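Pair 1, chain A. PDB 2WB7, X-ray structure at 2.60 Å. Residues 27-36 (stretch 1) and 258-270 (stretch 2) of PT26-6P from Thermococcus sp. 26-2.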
# COMPACT_ATOMS: atom_id res chain seq x y z
N ALA A 27 -10.56 -1.69 7.88
CA ALA A 27 -9.66 -1.94 6.78
C ALA A 27 -8.23 -1.84 7.29
O ALA A 27 -7.39 -2.68 6.97
CB ALA A 27 -9.90 -0.94 5.69
N ALA A 28 -7.98 -0.80 8.08
CA ALA A 28 -6.67 -0.58 8.69
C ALA A 28 -6.25 -1.83 9.48
O ALA A 28 -5.19 -2.40 9.24
CB ALA A 28 -6.73 0.61 9.61
N ALA A 29 -7.11 -2.22 10.42
CA ALA A 29 -6.89 -3.42 11.21
C ALA A 29 -6.61 -4.62 10.32
O ALA A 29 -5.65 -5.37 10.51
CB ALA A 29 -8.09 -3.69 12.07
N GLU A 30 -7.47 -4.83 9.34
CA GLU A 30 -7.30 -5.97 8.44
C GLU A 30 -5.95 -5.92 7.73
O GLU A 30 -5.27 -6.93 7.63
CB GLU A 30 -8.43 -6.02 7.42
CG GLU A 30 -8.21 -7.05 6.34
CD GLU A 30 -9.22 -6.93 5.21
OE1 GLU A 30 -10.18 -6.13 5.35
OE2 GLU A 30 -9.06 -7.64 4.19
N LEU A 31 -5.58 -4.75 7.24
CA LEU A 31 -4.34 -4.59 6.48
C LEU A 31 -3.12 -4.79 7.38
O LEU A 31 -2.15 -5.42 6.98
CB LEU A 31 -4.27 -3.20 5.84
CG LEU A 31 -3.31 -3.12 4.65
CD1 LEU A 31 -3.76 -4.12 3.61
CD2 LEU A 31 -3.29 -1.74 4.06
N THR A 32 -3.19 -4.24 8.58
CA THR A 32 -2.12 -4.38 9.56
C THR A 32 -1.84 -5.84 9.89
O THR A 32 -0.69 -6.26 9.93
CB THR A 32 -2.42 -3.64 10.87
OG1 THR A 32 -2.20 -2.23 10.70
CG2 THR A 32 -1.49 -4.12 11.96
N ALA A 33 -2.90 -6.61 10.13
CA ALA A 33 -2.77 -8.04 10.38
C ALA A 33 -1.99 -8.68 9.25
O ALA A 33 -1.07 -9.43 9.48
CB ALA A 33 -4.13 -8.68 10.49
N LYS A 34 -2.38 -8.38 8.01
CA LYS A 34 -1.68 -8.93 6.85
C LYS A 34 -0.17 -8.61 6.87
O LYS A 34 0.63 -9.30 6.23
CB LYS A 34 -2.29 -8.40 5.55
CG LYS A 34 -3.65 -8.96 5.13
CD LYS A 34 -3.94 -8.52 3.68
CE LYS A 34 -5.15 -9.22 3.06
NZ LYS A 34 -6.45 -8.65 3.52
N LEU A 35 0.22 -7.57 7.59
CA LEU A 35 1.60 -7.12 7.59
C LEU A 35 2.33 -7.48 8.87
O LEU A 35 3.47 -7.08 9.06
CB LEU A 35 1.67 -5.59 7.43
CG LEU A 35 1.02 -5.02 6.17
CD1 LEU A 35 1.05 -3.51 6.19
CD2 LEU A 35 1.71 -5.56 4.94
N ARG A 36 1.65 -8.19 9.77
CA ARG A 36 2.23 -8.62 11.04
C ARG A 36 3.34 -9.61 10.75
O ARG A 36 3.16 -10.54 9.96
CB ARG A 36 1.18 -9.32 11.90
CG ARG A 36 1.38 -9.17 13.39
CD ARG A 36 0.70 -10.30 14.17
NE ARG A 36 1.58 -11.47 14.27
CZ ARG A 36 1.52 -12.53 13.47
NH1 ARG A 36 0.61 -12.60 12.50
NH2 ARG A 36 2.38 -13.54 13.63
N LYS A 258 -2.79 1.55 -4.21
CA LYS A 258 -1.48 1.07 -4.60
C LYS A 258 -0.46 1.73 -3.67
O LYS A 258 -0.49 2.94 -3.48
CB LYS A 258 -1.21 1.47 -6.04
CG LYS A 258 -0.28 0.55 -6.81
CD LYS A 258 0.41 1.30 -7.95
CE LYS A 258 -0.44 2.46 -8.50
NZ LYS A 258 0.29 3.28 -9.55
N TYR A 259 0.42 0.95 -3.06
CA TYR A 259 1.35 1.48 -2.06
C TYR A 259 2.80 1.41 -2.50
O TYR A 259 3.18 0.47 -3.19
CB TYR A 259 1.24 0.70 -0.75
CG TYR A 259 -0.08 0.77 -0.05
CD1 TYR A 259 -1.00 -0.26 -0.15
CD2 TYR A 259 -0.40 1.87 0.75
CE1 TYR A 259 -2.22 -0.20 0.51
CE2 TYR A 259 -1.60 1.94 1.41
CZ TYR A 259 -2.51 0.90 1.29
OH TYR A 259 -3.72 0.96 1.94
N ALA A 260 3.61 2.38 -2.07
CA ALA A 260 5.06 2.29 -2.16
C ALA A 260 5.65 2.94 -0.90
O ALA A 260 5.07 3.87 -0.36
CB ALA A 260 5.57 2.99 -3.41
N GLY A 261 6.81 2.45 -0.45
CA GLY A 261 7.43 3.05 0.73
C GLY A 261 7.39 2.20 1.99
O GLY A 261 7.53 0.99 1.94
N ALA A 262 7.21 2.86 3.14
CA ALA A 262 7.33 2.20 4.43
C ALA A 262 6.00 1.60 4.91
O ALA A 262 5.51 1.91 5.99
CB ALA A 262 7.87 3.18 5.45
N LEU A 263 5.44 0.71 4.11
CA LEU A 263 4.11 0.20 4.41
C LEU A 263 4.05 -0.61 5.70
O LEU A 263 2.99 -0.70 6.33
CB LEU A 263 3.55 -0.62 3.24
CG LEU A 263 2.08 -1.03 3.36
CD1 LEU A 263 1.14 0.18 3.39
CD2 LEU A 263 1.73 -1.96 2.20
N SER A 264 5.18 -1.19 6.11
CA SER A 264 5.23 -1.94 7.36
C SER A 264 5.14 -1.00 8.57
O SER A 264 4.71 -1.41 9.64
CB SER A 264 6.51 -2.75 7.43
OG SER A 264 6.56 -3.73 6.42
N ASP A 265 5.56 0.24 8.40
CA ASP A 265 5.62 1.18 9.52
C ASP A 265 4.28 1.85 9.79
O ASP A 265 3.85 1.96 10.94
CB ASP A 265 6.69 2.24 9.28
CG ASP A 265 8.07 1.63 9.07
OD1 ASP A 265 8.25 0.44 9.41
OD2 ASP A 265 8.96 2.34 8.55
N PHE A 266 3.62 2.32 8.72
CA PHE A 266 2.29 2.91 8.82
C PHE A 266 1.51 2.76 7.53
O PHE A 266 2.08 2.42 6.49
CB PHE A 266 2.35 4.38 9.25
CG PHE A 266 3.04 5.28 8.27
CD1 PHE A 266 2.31 6.14 7.48
CD2 PHE A 266 4.42 5.29 8.15
CE1 PHE A 266 2.95 6.99 6.58
CE2 PHE A 266 5.05 6.13 7.26
CZ PHE A 266 4.33 6.98 6.48
N ILE A 267 0.21 2.98 7.59
CA ILE A 267 -0.63 2.74 6.42
C ILE A 267 -1.59 3.89 6.17
O ILE A 267 -1.85 4.72 7.04
CB ILE A 267 -1.45 1.44 6.56
CG1 ILE A 267 -2.69 1.67 7.41
CG2 ILE A 267 -0.61 0.35 7.17
CD1 ILE A 267 -3.43 0.38 7.77
N ILE A 268 -2.10 3.94 4.95
CA ILE A 268 -3.12 4.90 4.60
C ILE A 268 -4.33 4.14 4.08
O ILE A 268 -4.21 3.31 3.16
CB ILE A 268 -2.63 5.87 3.54
CG1 ILE A 268 -1.49 6.72 4.09
CG2 ILE A 268 -3.78 6.75 3.05
CD1 ILE A 268 -1.00 7.78 3.10
N ILE A 269 -5.49 4.39 4.68
CA ILE A 269 -6.73 3.83 4.14
C ILE A 269 -7.46 4.95 3.41
O ILE A 269 -7.49 6.10 3.89
CB ILE A 269 -7.63 3.25 5.24
CG1 ILE A 269 -6.99 2.00 5.84
CG2 ILE A 269 -8.98 2.89 4.67
CD1 ILE A 269 -6.48 1.03 4.79
N THR A 270 -8.02 4.64 2.24
CA THR A 270 -8.76 5.64 1.48
C THR A 270 -10.23 5.30 1.42
O THR A 270 -10.61 4.20 1.01
CB THR A 270 -8.28 5.76 0.01
OG1 THR A 270 -6.91 6.19 -0.04
CG2 THR A 270 -9.12 6.77 -0.72

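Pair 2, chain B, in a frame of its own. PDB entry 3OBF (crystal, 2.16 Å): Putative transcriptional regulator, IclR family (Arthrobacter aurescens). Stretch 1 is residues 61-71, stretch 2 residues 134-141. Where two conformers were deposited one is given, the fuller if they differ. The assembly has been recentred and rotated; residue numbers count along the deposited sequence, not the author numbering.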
# COMPACT_ATOMS: atom_id res chain seq x y z
N SER B 61 -5.23 5.80 -2.87
CA SER B 61 -4.06 4.98 -3.17
C SER B 61 -3.85 3.97 -2.03
O SER B 61 -3.79 4.34 -0.85
CB SER B 61 -2.84 5.88 -3.36
OG SER B 61 -1.69 5.17 -3.76
N SER B 62 -3.79 2.69 -2.38
CA SER B 62 -3.71 1.62 -1.39
C SER B 62 -2.60 1.85 -0.38
O SER B 62 -2.80 1.74 0.83
CB SER B 62 -3.46 0.28 -2.09
OG SER B 62 -4.65 -0.16 -2.69
N SER B 63 -1.43 2.13 -0.92
CA SER B 63 -0.23 2.43 -0.18
C SER B 63 -0.45 3.57 0.84
O SER B 63 0.02 3.52 1.99
CB SER B 63 0.82 2.85 -1.21
OG SER B 63 2.07 3.05 -0.64
N VAL B 64 -1.17 4.58 0.39
CA VAL B 64 -1.42 5.78 1.17
C VAL B 64 -2.40 5.42 2.30
O VAL B 64 -2.20 5.84 3.45
CB VAL B 64 -1.94 6.93 0.28
CG1 VAL B 64 -2.43 8.13 1.14
CG2 VAL B 64 -0.82 7.38 -0.66
N GLN B 65 -3.42 4.61 1.98
CA GLN B 65 -4.39 4.16 3.00
C GLN B 65 -3.69 3.45 4.14
O GLN B 65 -3.96 3.74 5.33
CB GLN B 65 -5.43 3.21 2.40
CG GLN B 65 -6.48 3.88 1.48
CD GLN B 65 -7.43 2.85 0.85
OE1 GLN B 65 -8.18 2.15 1.55
NE2 GLN B 65 -7.39 2.75 -0.48
N VAL B 66 -2.79 2.52 3.79
CA VAL B 66 -2.04 1.72 4.78
C VAL B 66 -1.27 2.64 5.75
O VAL B 66 -1.39 2.51 6.98
CB VAL B 66 -1.09 0.77 4.05
CG1 VAL B 66 -0.08 0.15 4.99
CG2 VAL B 66 -1.89 -0.29 3.37
N PHE B 67 -0.50 3.58 5.20
CA PHE B 67 0.22 4.49 6.06
C PHE B 67 -0.67 5.42 6.90
O PHE B 67 -0.37 5.69 8.06
CB PHE B 67 1.25 5.31 5.27
CG PHE B 67 2.36 4.50 4.74
CD1 PHE B 67 3.18 3.75 5.60
CD2 PHE B 67 2.60 4.45 3.37
CE1 PHE B 67 4.22 2.97 5.11
CE2 PHE B 67 3.67 3.66 2.87
CZ PHE B 67 4.48 2.93 3.75
N LEU B 68 -1.75 5.93 6.33
CA LEU B 68 -2.62 6.79 7.11
C LEU B 68 -3.31 6.04 8.27
O LEU B 68 -3.67 6.64 9.29
CB LEU B 68 -3.61 7.50 6.20
CG LEU B 68 -3.02 8.56 5.26
CD1 LEU B 68 -4.12 9.18 4.40
CD2 LEU B 68 -2.35 9.66 6.03
N ALA B 69 -3.49 4.72 8.14
CA ALA B 69 -3.93 3.89 9.26
C ALA B 69 -2.97 3.94 10.45
O ALA B 69 -3.38 3.75 11.60
CB ALA B 69 -4.18 2.43 8.82
N SER B 70 -1.70 4.24 10.20
CA SER B 70 -0.72 4.37 11.28
C SER B 70 -0.72 5.75 11.94
O SER B 70 -0.11 5.91 13.00
CB SER B 70 0.70 4.06 10.80
OG SER B 70 1.23 5.18 10.09
N GLU B 71 -1.39 6.73 11.33
CA GLU B 71 -1.46 8.08 11.89
C GLU B 71 -2.61 8.26 12.90
O GLU B 71 -3.58 7.51 12.95
CB GLU B 71 -1.60 9.14 10.77
CG GLU B 71 -0.46 9.19 9.74
CD GLU B 71 0.86 9.82 10.26
OE1 GLU B 71 0.90 10.32 11.41
OE2 GLU B 71 1.86 9.82 9.50
N ASN B 134 6.19 -0.56 15.28
CA ASN B 134 6.07 0.60 14.41
C ASN B 134 5.81 0.11 13.02
O ASN B 134 6.47 -0.84 12.54
CB ASN B 134 7.33 1.47 14.39
CG ASN B 134 7.72 1.99 15.76
OD1 ASN B 134 6.87 2.46 16.52
ND2 ASN B 134 9.01 1.88 16.09
N MSE B 135 4.87 0.74 12.35
CA MSE B 135 4.70 0.47 10.95
C MSE B 135 5.85 1.15 10.20
O MSE B 135 6.02 2.35 10.30
CB MSE B 135 3.35 0.98 10.44
CG MSE B 135 3.07 0.47 8.98
SE MSE B 135 1.55 1.40 8.26
CE MSE B 135 0.15 0.72 9.48
N VAL B 136 6.61 0.39 9.43
CA VAL B 136 7.84 0.93 8.82
C VAL B 136 7.83 0.97 7.31
O VAL B 136 8.65 1.65 6.70
CB VAL B 136 9.12 0.20 9.32
CG1 VAL B 136 9.29 0.46 10.82
CG2 VAL B 136 9.06 -1.28 9.00
N ALA B 137 6.88 0.27 6.70
CA ALA B 137 6.84 0.20 5.26
C ALA B 137 5.53 -0.44 4.90
O ALA B 137 4.77 -0.86 5.77
CB ALA B 137 8.02 -0.65 4.73
N SER B 138 5.26 -0.53 3.61
CA SER B 138 4.21 -1.39 3.17
C SER B 138 4.54 -2.07 1.87
O SER B 138 5.36 -1.58 1.10
CB SER B 138 2.87 -0.64 3.11
OG SER B 138 2.65 -0.07 1.88
N VAL B 139 3.92 -3.22 1.63
CA VAL B 139 4.06 -3.89 0.34
C VAL B 139 2.87 -3.52 -0.55
O VAL B 139 1.72 -3.55 -0.09
CB VAL B 139 4.15 -5.41 0.54
CG1 VAL B 139 4.15 -6.16 -0.85
CG2 VAL B 139 5.40 -5.75 1.41
N LEU B 140 3.15 -3.15 -1.80
CA LEU B 140 2.13 -2.76 -2.77
C LEU B 140 2.15 -3.72 -3.98
O LEU B 140 3.22 -4.07 -4.48
CB LEU B 140 2.38 -1.32 -3.24
CG LEU B 140 1.63 -0.73 -4.46
CD1 LEU B 140 0.13 -0.60 -4.20
CD2 LEU B 140 2.23 0.65 -4.96
N ILE B 141 0.96 -4.14 -4.42
CA ILE B 141 0.79 -4.79 -5.70
C ILE B 141 -0.08 -3.87 -6.54
O ILE B 141 -1.30 -3.79 -6.33
CB ILE B 141 0.14 -6.22 -5.61
CG1 ILE B 141 0.94 -7.17 -4.68
CG2 ILE B 141 0.02 -6.83 -7.04
CD1 ILE B 141 0.27 -8.56 -4.47

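The sharpest difference lies at one matched position, Ile A267 in pair 1 and Ser B138 in pair 2. Both side chains point toward the helix, yet one is a branched hydrocarbon and the other a small hydroxyl. Ile A267 spans about two turns' length of stretch 1, touching Ala A28, Leu A31 and Leu A35: its CD1 lies 3.8 Å from Ala A28 CB and 4.2 Å from Leu A31 CB, while its CG2 lies 4.3 Å from Leu A35 CD1. Ser B138 is too short for that span. Its CB meets Val B66 CG1 at 3.6 Å, and its OG, buried by the contact, finds no hydrogen-bond partner anywhere in the model; Ser B63 OG, at 4.1 Å from Ser B138 OG, is too distant to serve.

The backbones nevertheless coincide. Superposing N, CA and C of 14 central residues gives an RMSD of 0.8 Å. In each pair a helix runs roughly antiparallel to a strand, at 141° with axes 8.9 Å apart in pair 1 and 155° with axes 8.8 Å apart in pair 2. The buried areas are nearly equal, 396 and 393 Å², and neither pair has a hydrogen bond across the stretches, so packing carries both contacts.

The space beside the short serine is taken from the helix side. Phe B67 matches Thr A32, with CA atoms 0.4 Å apart but side-chain centres separated by 2.5 Å. Its CA-to-CB bond points sideways, but the ring end comes nearer, placing CZ 3.5 Å from Ser B138 N and CE1 3.7 Å from Ala B137 C. Thr A32 touches the strand more lightly, OG1 to Ile A267 CD1 at 4.1 Å, and makes a weak hydrogen bond from OG1 to Ala A28 O at 3.3 Å.

At the C-terminal end of the helix, the large residue changes sides. Leu A35 matches Ser B70, and Ser A264 matches Met B135, a selenomethionine. In pair 1 the helix-side leucine reaches out, its CD1 3.9 Å from Leu A263 CG. In pair 2 Met B135 covers the gap from the strand side: SE lies 3.9 Å from both Val B66 CG1 and Phe B67 CD1, and CE lies 3.6 Å from Ser B70 CB. The selenium sits 5.0 Å from the Phe B67 ring centroid, in an oblique approach.

At the other end, Ala A27 CB meets Ile A269 CD1 at 4.0 Å, and the matched Ser B62 CB meets Leu B140 CD1 at 4.3 Å, a small-against-large pairing kept in both.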